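Local coordinates for cellulosomal-scaffolding protein A (Clostridium thermocellum, PDB 4B9F) that probably anchors the cellulosome to crystalline cellulose through this family 3a carbohydrate-binding module of its scaffolding subunit, at residues N125-K130 / W138-A143; K49-W54 / S119-S124; C55-I60 / G65-I70; G99-E102 / H106-I109; Q21-N26 / S133-W138. All blocks are in the same frame, centred on the assembly; numbering follows the deposited sequence.

Contact 1. Residues N125-K130 / W138-A143. With CA (calcium ion), chain C.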
# COMPACT_ATOMS: atom_id res chain seq x y z
N ASN A 125 14.42 -5.96 -7.67
CA ASN A 125 15.23 -5.42 -6.57
C ASN A 125 14.39 -4.55 -5.63
O ASN A 125 14.90 -3.58 -5.06
CB ASN A 125 16.46 -4.67 -7.10
CG ASN A 125 16.09 -3.51 -8.00
OD1 ASN A 125 14.91 -3.25 -8.24
ND2 ASN A 125 17.10 -2.79 -8.49
N ASP A 126 13.12 -4.91 -5.47
CA ASP A 126 12.19 -4.19 -4.59
C ASP A 126 11.75 -5.07 -3.43
O ASP A 126 11.08 -6.09 -3.64
CB ASP A 126 10.94 -3.75 -5.36
CG ASP A 126 11.23 -2.76 -6.46
OD1 ASP A 126 12.33 -2.17 -6.46
OD2 ASP A 126 10.34 -2.55 -7.32
N TYR A 127 12.10 -4.66 -2.21
CA TYR A 127 11.82 -5.45 -1.01
C TYR A 127 10.36 -5.90 -0.89
O TYR A 127 10.09 -7.06 -0.56
CB TYR A 127 12.22 -4.61 0.20
CG TYR A 127 11.96 -5.20 1.58
CD1 TYR A 127 12.84 -6.11 2.16
CD2 TYR A 127 10.88 -4.77 2.36
CE1 TYR A 127 12.64 -6.59 3.44
CE2 TYR A 127 10.67 -5.25 3.65
CZ TYR A 127 11.55 -6.17 4.17
OH TYR A 127 11.38 -6.64 5.46
N SER A 128 9.41 -5.00 -1.15
CA SER A 128 8.01 -5.33 -0.92
C SER A 128 7.33 -6.09 -2.05
O SER A 128 6.20 -6.55 -1.89
CB SER A 128 7.20 -4.07 -0.63
OG SER A 128 7.59 -3.48 0.60
N PHE A 129 7.99 -6.23 -3.20
CA PHE A 129 7.34 -6.82 -4.36
C PHE A 129 6.92 -8.26 -4.08
O PHE A 129 7.71 -9.04 -3.55
CB PHE A 129 8.29 -6.78 -5.56
CG PHE A 129 7.75 -7.47 -6.79
CD1 PHE A 129 6.81 -6.85 -7.59
CD2 PHE A 129 8.18 -8.73 -7.12
CE1 PHE A 129 6.32 -7.48 -8.73
CE2 PHE A 129 7.69 -9.37 -8.26
CZ PHE A 129 6.76 -8.74 -9.05
N LYS A 130 5.69 -8.59 -4.44
CA LYS A 130 5.15 -9.94 -4.25
C LYS A 130 4.24 -10.29 -5.42
O LYS A 130 3.13 -9.77 -5.53
CB LYS A 130 4.36 -10.01 -2.95
CG LYS A 130 3.82 -11.39 -2.61
CD LYS A 130 4.94 -12.42 -2.55
CE LYS A 130 4.44 -13.76 -2.04
NZ LYS A 130 5.52 -14.78 -2.10
N TRP A 138 1.51 -11.07 3.85
CA TRP A 138 2.84 -10.67 3.41
C TRP A 138 3.47 -9.75 4.44
O TRP A 138 2.92 -8.70 4.75
CB TRP A 138 2.70 -9.94 2.08
CG TRP A 138 3.95 -9.50 1.39
CD1 TRP A 138 4.20 -8.26 0.88
CD2 TRP A 138 5.10 -10.30 1.06
NE1 TRP A 138 5.43 -8.23 0.26
CE2 TRP A 138 6.00 -9.47 0.36
CE3 TRP A 138 5.45 -11.64 1.30
CZ2 TRP A 138 7.23 -9.93 -0.10
CZ3 TRP A 138 6.67 -12.09 0.83
CH2 TRP A 138 7.55 -11.24 0.15
N ASP A 139 4.61 -10.15 4.98
CA ASP A 139 5.22 -9.37 6.04
C ASP A 139 6.32 -8.42 5.55
O ASP A 139 7.04 -7.85 6.37
CB ASP A 139 5.72 -10.26 7.19
CG ASP A 139 6.79 -11.24 6.75
OD1 ASP A 139 7.22 -11.20 5.58
OD2 ASP A 139 7.22 -12.05 7.60
N GLN A 140 6.45 -8.24 4.23
CA GLN A 140 7.43 -7.29 3.71
C GLN A 140 6.80 -5.98 3.27
O GLN A 140 7.43 -5.18 2.59
CB GLN A 140 8.32 -7.91 2.63
CG GLN A 140 9.08 -9.12 3.19
CD GLN A 140 10.15 -9.72 2.27
OE1 GLN A 140 10.56 -9.12 1.27
NE2 GLN A 140 10.60 -10.91 2.63
N VAL A 141 5.55 -5.77 3.68
CA VAL A 141 4.95 -4.44 3.71
C VAL A 141 4.57 -4.17 5.17
O VAL A 141 4.42 -5.11 5.95
CB VAL A 141 3.69 -4.32 2.82
CG1 VAL A 141 4.06 -4.40 1.34
CG2 VAL A 141 2.65 -5.36 3.19
N THR A 142 4.47 -2.90 5.55
CA THR A 142 4.21 -2.56 6.94
C THR A 142 3.00 -1.63 7.07
O THR A 142 2.58 -0.97 6.10
CB THR A 142 5.43 -1.90 7.59
OG1 THR A 142 5.83 -0.77 6.80
CG2 THR A 142 6.59 -2.89 7.66
N ALA A 143 2.46 -1.58 8.29
CA ALA A 143 1.34 -0.70 8.61
C ALA A 143 1.59 -0.06 9.96
O ALA A 143 2.11 -0.71 10.88
CB ALA A 143 0.03 -1.46 8.62
CA CA C . 13.57 -1.24 -8.30
O HOH W 1 11.23 -0.51 -8.79
O HOH W 2 9.36 -5.32 6.73
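In the beta sandwich of this family 3 module, a type I turn from Asp126 to Phe129, whose first residue is also a calcium ligand, is clamped against Trp138 and Gln140. Trp138 NE1 donates to Ser128 O at 2.8 Å; the bond is bent (146°) and reaches the oxygen from above its carbonyl plane. Lys130 lies over one indole face: with its chain bent at chi2 (56°), CD sits 3.8 Å from the centroid of the six-membered ring, a CH-pi contact. The opposite face is met by Gln140 CB, which also sits over the Tyr127 ring, 4.1 Å from its centroid. Ser128 OG, also hydrogen-bonded to Tyr42 N, donates to Gln140 O at 2.6 Å, so segment 138-143 holds Ser128 by both its carbonyl and its hydroxyl. At the other end of the turn segment, Asn125 OD1 and Asp126 OD1 each bind the calcium ion, together with Thr44, Asp46 and Thr122. A water bound to the calcium ion also donates to Asp126 OD2 at 2.7 Å.

Contact 2. Residues K49-W54 / S119-S124. With CA (calcium ion), chain C.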
# COMPACT_ATOMS: atom_id res chain seq x y z
N LYS A 49 13.60 10.15 -9.82
CA LYS A 49 12.77 11.05 -10.62
C LYS A 49 11.56 11.39 -9.76
O LYS A 49 11.20 10.63 -8.85
CB LYS A 49 12.25 10.34 -11.88
CG LYS A 49 13.30 9.87 -12.86
CD LYS A 49 13.84 11.02 -13.69
CE LYS A 49 14.85 10.52 -14.72
NZ LYS A 49 14.32 9.40 -15.55
N ASP A 50 10.90 12.51 -10.07
CA ASP A 50 9.62 12.80 -9.44
C ASP A 50 8.65 11.67 -9.75
O ASP A 50 8.64 11.14 -10.86
CB ASP A 50 9.03 14.12 -9.96
CG ASP A 50 9.85 15.34 -9.56
OD1 ASP A 50 10.74 15.23 -8.69
OD2 ASP A 50 9.59 16.42 -10.13
N GLN A 51 7.83 11.33 -8.76
CA GLN A 51 6.86 10.26 -8.89
C GLN A 51 5.49 10.73 -8.45
O GLN A 51 5.38 11.70 -7.70
CB GLN A 51 7.29 9.05 -8.04
CG GLN A 51 8.56 8.39 -8.54
CD GLN A 51 9.15 7.44 -7.53
OE1 GLN A 51 9.00 6.22 -7.63
NE2 GLN A 51 9.84 8.00 -6.53
N THR A 52 4.45 10.05 -8.93
CA THR A 52 3.08 10.36 -8.54
C THR A 52 2.32 9.07 -8.27
O THR A 52 2.54 8.06 -8.94
CB THR A 52 2.35 11.15 -9.66
OG1 THR A 52 3.15 12.27 -10.05
CG2 THR A 52 1.00 11.67 -9.18
N PHE A 53 1.46 9.12 -7.26
CA PHE A 53 0.58 8.02 -6.87
C PHE A 53 -0.87 8.34 -7.17
O PHE A 53 -1.35 9.45 -6.93
CB PHE A 53 0.71 7.77 -5.35
CG PHE A 53 -0.36 6.85 -4.79
CD1 PHE A 53 -0.16 5.48 -4.77
CD2 PHE A 53 -1.56 7.35 -4.30
CE1 PHE A 53 -1.14 4.63 -4.28
CE2 PHE A 53 -2.55 6.51 -3.80
CZ PHE A 53 -2.34 5.14 -3.80
N TRP A 54 -1.60 7.35 -7.68
CA TRP A 54 -3.04 7.45 -7.77
C TRP A 54 -3.64 6.14 -7.29
O TRP A 54 -3.06 5.08 -7.49
CB TRP A 54 -3.50 7.68 -9.22
CG TRP A 54 -2.74 8.77 -9.93
CD1 TRP A 54 -3.01 10.12 -9.94
CD2 TRP A 54 -1.58 8.59 -10.75
NE1 TRP A 54 -2.08 10.78 -10.71
CE2 TRP A 54 -1.20 9.86 -11.23
CE3 TRP A 54 -0.83 7.47 -11.13
CZ2 TRP A 54 -0.09 10.05 -12.07
CZ3 TRP A 54 0.27 7.66 -11.95
CH2 TRP A 54 0.63 8.93 -12.41
N SER A 119 9.48 6.70 -17.21
CA SER A 119 10.64 5.83 -17.38
C SER A 119 10.51 4.56 -16.53
O SER A 119 9.63 4.43 -15.68
CB SER A 119 11.95 6.57 -17.10
OG SER A 119 12.00 7.06 -15.78
N ASN A 120 11.39 3.60 -16.78
CA ASN A 120 11.20 2.27 -16.22
C ASN A 120 11.69 2.06 -14.80
O ASN A 120 12.64 2.70 -14.34
CB ASN A 120 11.84 1.22 -17.13
CG ASN A 120 11.06 1.01 -18.41
OD1 ASN A 120 9.86 1.26 -18.46
ND2 ASN A 120 11.74 0.54 -19.45
N TYR A 121 11.00 1.14 -14.12
CA TYR A 121 11.44 0.54 -12.88
C TYR A 121 11.83 -0.91 -13.14
O TYR A 121 11.39 -1.53 -14.13
CB TYR A 121 10.28 0.45 -11.90
CG TYR A 121 9.69 1.73 -11.38
CD1 TYR A 121 10.32 2.46 -10.36
CD2 TYR A 121 8.47 2.19 -11.86
CE1 TYR A 121 9.74 3.62 -9.85
CE2 TYR A 121 7.89 3.34 -11.36
CZ TYR A 121 8.52 4.05 -10.35
OH TYR A 121 7.92 5.18 -9.85
N THR A 122 12.61 -1.46 -12.22
CA THR A 122 12.93 -2.88 -12.16
C THR A 122 12.35 -3.41 -10.86
O THR A 122 12.66 -2.87 -9.79
CB THR A 122 14.46 -3.07 -12.13
OG1 THR A 122 15.01 -2.64 -13.38
CG2 THR A 122 14.82 -4.52 -11.86
N GLN A 123 11.50 -4.43 -10.93
CA GLN A 123 10.83 -4.90 -9.72
C GLN A 123 11.59 -5.96 -8.94
O GLN A 123 11.29 -6.20 -7.78
CB GLN A 123 9.40 -5.36 -10.03
CG GLN A 123 8.57 -4.29 -10.72
CD GLN A 123 7.09 -4.53 -10.55
OE1 GLN A 123 6.48 -4.09 -9.57
NE2 GLN A 123 6.49 -5.22 -11.51
N SER A 124 12.58 -6.58 -9.57
CA SER A 124 13.30 -7.69 -8.96
C SER A 124 14.17 -7.26 -7.78
O SER A 124 14.62 -8.09 -7.01
CB SER A 124 14.17 -8.41 -9.99
OG SER A 124 15.22 -7.56 -10.42
CA CA C . 13.57 -1.24 -8.30
O HOH W 3 14.44 6.63 -14.21
O HOH W 1 11.23 -0.51 -8.79
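Tyr121 points its hydroxyl at the amide of Gln51 where strand 51-54 of the beta sandwich passes the short strand 121-122 that leads into the calcium site. The two side chains approach at a slant, ring and amide planes turned 42° from each other, and their ends meet through OH and OE1. Tyr121 OH donates to Gln51 OE1 at 2.7 Å, in the carbonyl plane and on a lone pair, and OE1 in turn lies at the edge of the tyrosine ring, near its plane. The same oxygen is hydrogen-bonded to Tyr43 OH, and two phenols therefore grip it and hold the amide's rotation. A second, looser meeting lies nearer the surface. The Lys49 chain folds at chi2 (-78°) and again at chi4 (52°), which carries its ammonium group to the hydroxyl of Ser119. The direct bond from Lys49 NZ to Ser119 OG is weak at 3.3 Å. A water reinforces it, accepting from NZ at 3.1 Å and donating to Ser119 OG at 2.9 Å. The stronger partner of both groups is the carboxylate of Asp117, salt-bridged to Lys49 and hydrogen-bonded to Ser119. Just beyond Tyr121 the chain supplies a backbone ligand to the metal: Thr122 O binds the calcium ion at 2.4 Å.

Contact 3. Residues C55-I60 / G65-I70. With SO4 (sulfate ion), chain D.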
# COMPACT_ATOMS: atom_id res chain seq x y z
N CYS A 55 -4.79 6.20 -6.64
CA CYS A 55 -5.52 4.98 -6.34
C CYS A 55 -6.53 4.69 -7.45
O CYS A 55 -7.37 5.54 -7.74
CB CYS A 55 -6.22 5.10 -4.99
SG CYS A 55 -7.07 3.61 -4.49
N ASP A 56 -6.45 3.51 -8.07
CA ASP A 56 -7.41 3.10 -9.11
C ASP A 56 -8.79 2.86 -8.51
O ASP A 56 -9.83 3.11 -9.14
CB ASP A 56 -7.00 1.77 -9.77
CG ASP A 56 -5.77 1.87 -10.64
OD1 ASP A 56 -5.38 2.99 -11.04
OD2 ASP A 56 -5.22 0.78 -10.97
N HIS A 57 -8.81 2.31 -7.31
CA HIS A 57 -10.05 1.87 -6.68
C HIS A 57 -9.76 1.55 -5.23
O HIS A 57 -8.80 0.86 -4.92
CB HIS A 57 -10.56 0.60 -7.37
CG HIS A 57 -11.73 -0.02 -6.68
ND1 HIS A 57 -12.91 0.66 -6.49
CD2 HIS A 57 -11.90 -1.24 -6.12
CE1 HIS A 57 -13.77 -0.12 -5.85
NE2 HIS A 57 -13.18 -1.28 -5.62
N ALA A 58 -10.59 2.06 -4.33
CA ALA A 58 -10.53 1.65 -2.93
C ALA A 58 -11.93 1.63 -2.36
O ALA A 58 -12.76 2.47 -2.71
CB ALA A 58 -9.64 2.57 -2.12
N ALA A 59 -12.18 0.69 -1.46
CA ALA A 59 -13.49 0.62 -0.83
C ALA A 59 -13.38 0.02 0.55
O ALA A 59 -12.50 -0.82 0.81
CB ALA A 59 -14.48 -0.19 -1.69
N ILE A 60 -14.26 0.48 1.43
CA ILE A 60 -14.41 -0.12 2.75
C ILE A 60 -15.61 -1.06 2.67
O ILE A 60 -16.71 -0.65 2.30
CB ILE A 60 -14.65 0.94 3.84
CG1 ILE A 60 -13.48 1.93 3.88
CG2 ILE A 60 -14.85 0.27 5.20
CD1 ILE A 60 -13.73 3.14 4.79
N GLY A 65 -21.05 -6.93 4.35
CA GLY A 65 -20.85 -6.79 2.92
C GLY A 65 -21.20 -5.43 2.35
O GLY A 65 -21.18 -5.26 1.14
N SER A 66 -21.49 -4.45 3.21
CA SER A 66 -21.78 -3.11 2.71
C SER A 66 -20.58 -2.58 1.94
O SER A 66 -19.43 -2.92 2.24
CB SER A 66 -22.12 -2.15 3.85
OG SER A 66 -20.98 -1.91 4.67
N TYR A 67 -20.85 -1.73 0.95
CA TYR A 67 -19.82 -1.17 0.09
C TYR A 67 -19.77 0.34 0.23
O TYR A 67 -20.76 1.04 -0.04
CB TYR A 67 -20.08 -1.55 -1.37
CG TYR A 67 -19.14 -0.88 -2.36
CD1 TYR A 67 -19.39 0.40 -2.85
CD2 TYR A 67 -17.99 -1.53 -2.79
CE1 TYR A 67 -18.53 1.00 -3.74
CE2 TYR A 67 -17.13 -0.94 -3.69
CZ TYR A 67 -17.40 0.33 -4.15
OH TYR A 67 -16.54 0.94 -5.04
N ASN A 68 -18.61 0.86 0.60
CA ASN A 68 -18.41 2.29 0.65
C ASN A 68 -17.16 2.67 -0.13
O ASN A 68 -16.04 2.44 0.33
CB ASN A 68 -18.27 2.74 2.10
CG ASN A 68 -18.16 4.22 2.24
OD1 ASN A 68 -18.54 4.97 1.34
ND2 ASN A 68 -17.65 4.66 3.38
N GLY A 69 -17.35 3.22 -1.33
CA GLY A 69 -16.25 3.62 -2.18
C GLY A 69 -15.51 4.80 -1.59
O GLY A 69 -16.13 5.80 -1.23
N ILE A 70 -14.18 4.69 -1.49
CA ILE A 70 -13.37 5.74 -0.87
C ILE A 70 -12.13 6.07 -1.70
O ILE A 70 -11.13 6.56 -1.18
CB ILE A 70 -12.94 5.36 0.57
CG1 ILE A 70 -12.06 4.11 0.59
CG2 ILE A 70 -14.16 5.19 1.47
CD1 ILE A 70 -11.03 4.14 1.69
S SO4 D . -17.28 3.78 -6.85
O1 SO4 D . -16.61 3.53 -5.57
O2 SO4 D . -16.32 3.55 -7.93
O3 SO4 D . -18.39 2.85 -7.00
O4 SO4 D . -17.77 5.15 -6.91
O HOH W 4 -18.85 -0.21 4.11
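Ile60 and Asn68 form an antiparallel hydrogen-bonded pair, Ile60 N reaching Asn68 O at 2.9 Å and Asn68 N returning to Ile60 O at 3.0 Å. The next residues, Ala59 and Gly69, make a non-hydrogen-bonded pair, after which Ile70 N donates almost straight (172°) to Ala58 O. Apolar contacts occupy the face turned to the interior of the module: Ile70 CG2 meets Ile60 CD1 at 3.9 Å, the two chains crossing at about a right angle, while its CG1 packs on Ala58 CB. Val107 of the adjoining strand touches both isoleucines. These residues belong to a twisted beta hairpin, strands 51-61 and 67-69, at the edge of the six-stranded sheet. The other face carries Ala59, whose CB lies 3.4 Å from Tyr67 CE2. Polar and aromatic contacts follow there. Tyr67 OH comes to the edge of the His57 imidazole, in its plane and 3.1 Å from CE1, and donates to O1 of a sulfate ion, probably from the crystallisation liquor, at 2.6 Å. An outward-facing tyrosine and histidine are consistent with the flat surface by which family 3a modules are thought to bind cellulose. Near the turn, a water donates to Ile60 O and is hydrogen-bonded to Ser66 OG at 2.8 Å.

Contact 4. Residues G99-E102 / H106-I109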
# COMPACT_ATOMS: atom_id res chain seq x y z
N GLY A 99 -12.33 8.22 7.40
CA GLY A 99 -12.95 6.91 7.37
C GLY A 99 -12.68 6.09 8.62
O GLY A 99 -11.75 6.38 9.39
N THR A 100 -13.49 5.07 8.81
CA THR A 100 -13.42 4.23 9.98
C THR A 100 -13.51 2.78 9.53
O THR A 100 -14.34 2.43 8.68
CB THR A 100 -14.57 4.54 10.96
OG1 THR A 100 -14.46 5.89 11.41
CG2 THR A 100 -14.54 3.61 12.14
N LEU A 101 -12.64 1.96 10.08
CA LEU A 101 -12.65 0.54 9.81
C LEU A 101 -13.20 -0.19 11.03
O LEU A 101 -12.51 -0.33 12.04
CB LEU A 101 -11.23 0.06 9.48
CG LEU A 101 -11.11 -1.30 8.81
CD1 LEU A 101 -11.82 -1.28 7.47
CD2 LEU A 101 -9.64 -1.67 8.63
N GLU A 102 -14.45 -0.63 10.94
CA GLU A 102 -15.13 -1.30 12.05
C GLU A 102 -14.57 -2.70 12.27
O GLU A 102 -13.96 -3.26 11.37
CB GLU A 102 -16.63 -1.41 11.74
CG GLU A 102 -17.36 -0.08 11.59
CD GLU A 102 -17.54 0.66 12.90
OE1 GLU A 102 -17.35 0.05 13.98
OE2 GLU A 102 -17.88 1.86 12.87
N HIS A 106 -13.10 -4.61 6.20
CA HIS A 106 -11.80 -4.47 5.56
C HIS A 106 -11.80 -3.32 4.57
O HIS A 106 -12.86 -2.89 4.11
CB HIS A 106 -11.34 -5.78 4.90
CG HIS A 106 -12.13 -6.19 3.69
ND1 HIS A 106 -13.23 -7.02 3.77
CD2 HIS A 106 -11.96 -5.92 2.38
CE1 HIS A 106 -13.71 -7.23 2.55
NE2 HIS A 106 -12.96 -6.57 1.69
N VAL A 107 -10.60 -2.82 4.27
CA VAL A 107 -10.44 -1.82 3.24
C VAL A 107 -9.50 -2.38 2.18
O VAL A 107 -8.46 -2.97 2.51
CB VAL A 107 -9.95 -0.45 3.80
CG1 VAL A 107 -8.65 -0.58 4.58
CG2 VAL A 107 -9.83 0.59 2.70
N GLN A 108 -9.90 -2.25 0.92
CA GLN A 108 -9.10 -2.73 -0.19
C GLN A 108 -8.62 -1.53 -0.98
O GLN A 108 -9.41 -0.63 -1.27
CB GLN A 108 -9.92 -3.65 -1.08
CG GLN A 108 -9.17 -4.22 -2.26
CD GLN A 108 -9.90 -5.40 -2.87
OE1 GLN A 108 -10.39 -6.28 -2.15
NE2 GLN A 108 -9.99 -5.43 -4.19
N ILE A 109 -7.34 -1.52 -1.32
CA ILE A 109 -6.71 -0.39 -2.01
C ILE A 109 -5.94 -0.89 -3.21
O ILE A 109 -5.02 -1.70 -3.08
CB ILE A 109 -5.72 0.36 -1.08
CG1 ILE A 109 -6.44 0.82 0.19
CG2 ILE A 109 -5.06 1.53 -1.83
CD1 ILE A 109 -6.06 -0.00 1.43
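Leu101 and His106 bring their CA atoms to 6.6 Å as the chain swings from strand 100-101 into strand 106-109, too far apart for the two backbones to pair. Each bonds to other strands instead: Leu101 with Ile32, Val107 with Val24. What joins the segments is one leucine branch. With CG anti to the backbone N (chi1 -164°), the Leu101 side chain reaches across, and its CD1 methyl settles against the main chain between His106 and Val107. CD1 is 3.5 Å from His106 C, 3.7 Å from His106 CA and 3.8 Å from Val107 N; the peptide itself is thus the surface on which the methyl rests. Its apolar neighbour is Val107, whose CB lies 4.2 Å from CD1. Ile60 touches both Leu101 and Val107, so the three form a small apolar cluster. The His106 side chain packs on Lys23 and Thr25. Leu101 O accepts a hydrogen bond from Asn26 ND2, so the polar backbone beside the cluster is also tied to strand 20-26. The contact thus packs the small two-stranded sheet of 32-33 and 100-101 against strand 106-115 of the six-stranded sheet of the beta sandwich.

Contact 5. Residues Q21-N26 / S133-W138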
# COMPACT_ATOMS: atom_id res chain seq x y z
N GLN A 21 -1.31 -3.73 -4.36
CA GLN A 21 -2.69 -3.99 -3.94
C GLN A 21 -2.68 -4.37 -2.47
O GLN A 21 -2.04 -5.35 -2.09
CB GLN A 21 -3.30 -5.14 -4.74
CG GLN A 21 -2.99 -5.12 -6.23
CD GLN A 21 -3.77 -4.06 -6.98
OE1 GLN A 21 -5.00 -4.06 -6.96
NE2 GLN A 21 -3.05 -3.18 -7.66
N PHE A 22 -3.38 -3.60 -1.63
CA PHE A 22 -3.45 -3.88 -0.20
C PHE A 22 -4.87 -4.23 0.21
O PHE A 22 -5.84 -3.65 -0.30
CB PHE A 22 -3.07 -2.63 0.61
CG PHE A 22 -1.59 -2.37 0.73
CD1 PHE A 22 -0.93 -1.59 -0.20
CD2 PHE A 22 -0.87 -2.86 1.82
CE1 PHE A 22 0.43 -1.31 -0.07
CE2 PHE A 22 0.48 -2.59 1.96
CZ PHE A 22 1.13 -1.82 1.01
N LYS A 23 -4.99 -5.14 1.17
CA LYS A 23 -6.27 -5.36 1.83
C LYS A 23 -6.03 -5.44 3.33
O LYS A 23 -5.28 -6.31 3.79
CB LYS A 23 -6.96 -6.64 1.34
CG LYS A 23 -8.34 -6.86 1.96
CD LYS A 23 -9.23 -7.77 1.12
CE LYS A 23 -8.60 -9.13 0.92
NZ LYS A 23 -9.62 -10.08 0.37
N VAL A 24 -6.65 -4.54 4.08
CA VAL A 24 -6.41 -4.46 5.51
C VAL A 24 -7.70 -4.78 6.24
O VAL A 24 -8.74 -4.16 5.99
CB VAL A 24 -5.93 -3.04 5.91
CG1 VAL A 24 -5.67 -2.95 7.41
CG2 VAL A 24 -4.70 -2.64 5.11
N THR A 25 -7.65 -5.76 7.14
CA THR A 25 -8.84 -6.20 7.85
C THR A 25 -8.70 -5.91 9.34
O THR A 25 -7.67 -6.21 9.94
CB THR A 25 -9.06 -7.72 7.64
OG1 THR A 25 -9.17 -8.00 6.24
CG2 THR A 25 -10.33 -8.18 8.35
N ASN A 26 -9.75 -5.36 9.94
CA ASN A 26 -9.78 -5.13 11.38
C ASN A 26 -10.23 -6.39 12.09
O ASN A 26 -11.41 -6.75 12.04
CB ASN A 26 -10.72 -3.97 11.73
CG ASN A 26 -10.69 -3.61 13.20
OD1 ASN A 26 -10.10 -4.32 14.02
ND2 ASN A 26 -11.32 -2.49 13.55
N SER A 133 -1.36 -14.45 -7.47
CA SER A 133 -2.57 -14.33 -8.27
C SER A 133 -3.62 -13.53 -7.51
O SER A 133 -4.57 -13.02 -8.10
CB SER A 133 -3.11 -15.71 -8.65
OG SER A 133 -3.34 -16.50 -7.51
N GLN A 134 -3.44 -13.41 -6.20
CA GLN A 134 -4.41 -12.73 -5.35
C GLN A 134 -3.74 -12.29 -4.06
O GLN A 134 -2.57 -12.58 -3.84
CB GLN A 134 -5.58 -13.65 -5.01
CG GLN A 134 -5.26 -14.72 -3.98
CD GLN A 134 -4.36 -15.81 -4.52
OE1 GLN A 134 -4.69 -16.48 -5.49
NE2 GLN A 134 -3.20 -15.98 -3.89
N PHE A 135 -4.48 -11.59 -3.21
CA PHE A 135 -3.95 -11.15 -1.93
C PHE A 135 -3.41 -12.32 -1.11
O PHE A 135 -4.04 -13.37 -1.01
CB PHE A 135 -5.05 -10.46 -1.11
CG PHE A 135 -5.55 -9.19 -1.71
CD1 PHE A 135 -4.80 -8.03 -1.63
CD2 PHE A 135 -6.78 -9.14 -2.34
CE1 PHE A 135 -5.27 -6.84 -2.17
CE2 PHE A 135 -7.25 -7.97 -2.88
CZ PHE A 135 -6.49 -6.83 -2.80
N VAL A 136 -2.23 -12.12 -0.53
CA VAL A 136 -1.65 -13.10 0.38
C VAL A 136 -1.12 -12.38 1.61
O VAL A 136 -0.84 -11.18 1.58
CB VAL A 136 -0.51 -13.91 -0.26
CG1 VAL A 136 -1.02 -14.69 -1.48
CG2 VAL A 136 0.66 -13.01 -0.64
N GLU A 137 -1.01 -13.10 2.71
CA GLU A 137 -0.42 -12.53 3.90
C GLU A 137 1.05 -12.29 3.62
O GLU A 137 1.76 -13.18 3.17
CB GLU A 137 -0.59 -13.49 5.07
CG GLU A 137 -0.46 -12.84 6.43
CD GLU A 137 -0.98 -13.72 7.54
OE1 GLU A 137 -0.65 -14.93 7.53
OE2 GLU A 137 -1.73 -13.22 8.40
N TRP A 138 1.51 -11.07 3.85
CA TRP A 138 2.84 -10.67 3.41
C TRP A 138 3.47 -9.75 4.44
O TRP A 138 2.92 -8.70 4.75
CB TRP A 138 2.70 -9.94 2.08
CG TRP A 138 3.95 -9.50 1.39
CD1 TRP A 138 4.20 -8.26 0.88
CD2 TRP A 138 5.10 -10.30 1.06
NE1 TRP A 138 5.43 -8.23 0.26
CE2 TRP A 138 6.00 -9.47 0.36
CE3 TRP A 138 5.45 -11.64 1.30
CZ2 TRP A 138 7.23 -9.93 -0.10
CZ3 TRP A 138 6.67 -12.09 0.83
CH2 TRP A 138 7.55 -11.24 0.15
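Phe135 lays its ring against Lys23, whose CB stands over one face 4.0 Å from the ring centroid and 14° off the normal, a CH-pi contact. The lysine chain runs out with CG anti to the backbone N, then bends at chi3 (59°), and this keeps its far end above the same face: CE lies 3.7 Å from Phe135 CD2. The two side chains cross at about a right angle, and it is the aliphatic carbons CB and CE of the lysine that meet the ring. The ring edge faces the backbone of the strand. Phe135 CE1 is 3.6 Å from Gln21 O, which lies near the ring plane, and equally close to Phe22 C, while Gln21 CB touches the same ring carbon at 3.7 Å. The amide of Gln21 turns elsewhere, NE2 donating to Asn19 O. Phe22 points the other way, into the sandwich, where it packs on Val4 and Leu39 and meets Phe6 edge to face. The backbones of 21-26 and 133-138 are not paired, since strand 2-8 runs between strands 20-26 and 136-137 in the six-stranded sheet. Phe135 therefore reaches over that middle strand on the outer face, its ring edge-to-face with Tyr7, and it also touches Gln108 of strand 106-115.

How the contacts relate
From the N terminus, strand 20-26 opens contact 5, whose loop closes only at 133-138 and encloses most of the chain. Contact 2 lies inside it, opened at 49-54 and closed at 119-124. Two short loops nest within contact 2, one after the other: the hairpin of contact 3 and the turn of contact 4, which touch each other where strand 106-115 lies beside strand 51-61. Contact 4 also adjoins contact 5 through strand 20-26. Contact 1 opens after contact 2 has closed and crosses contact 5, sharing Trp138; it carries the chain from the calcium site, common to contacts 1 and 2, into strand 142-145 of the second sheet.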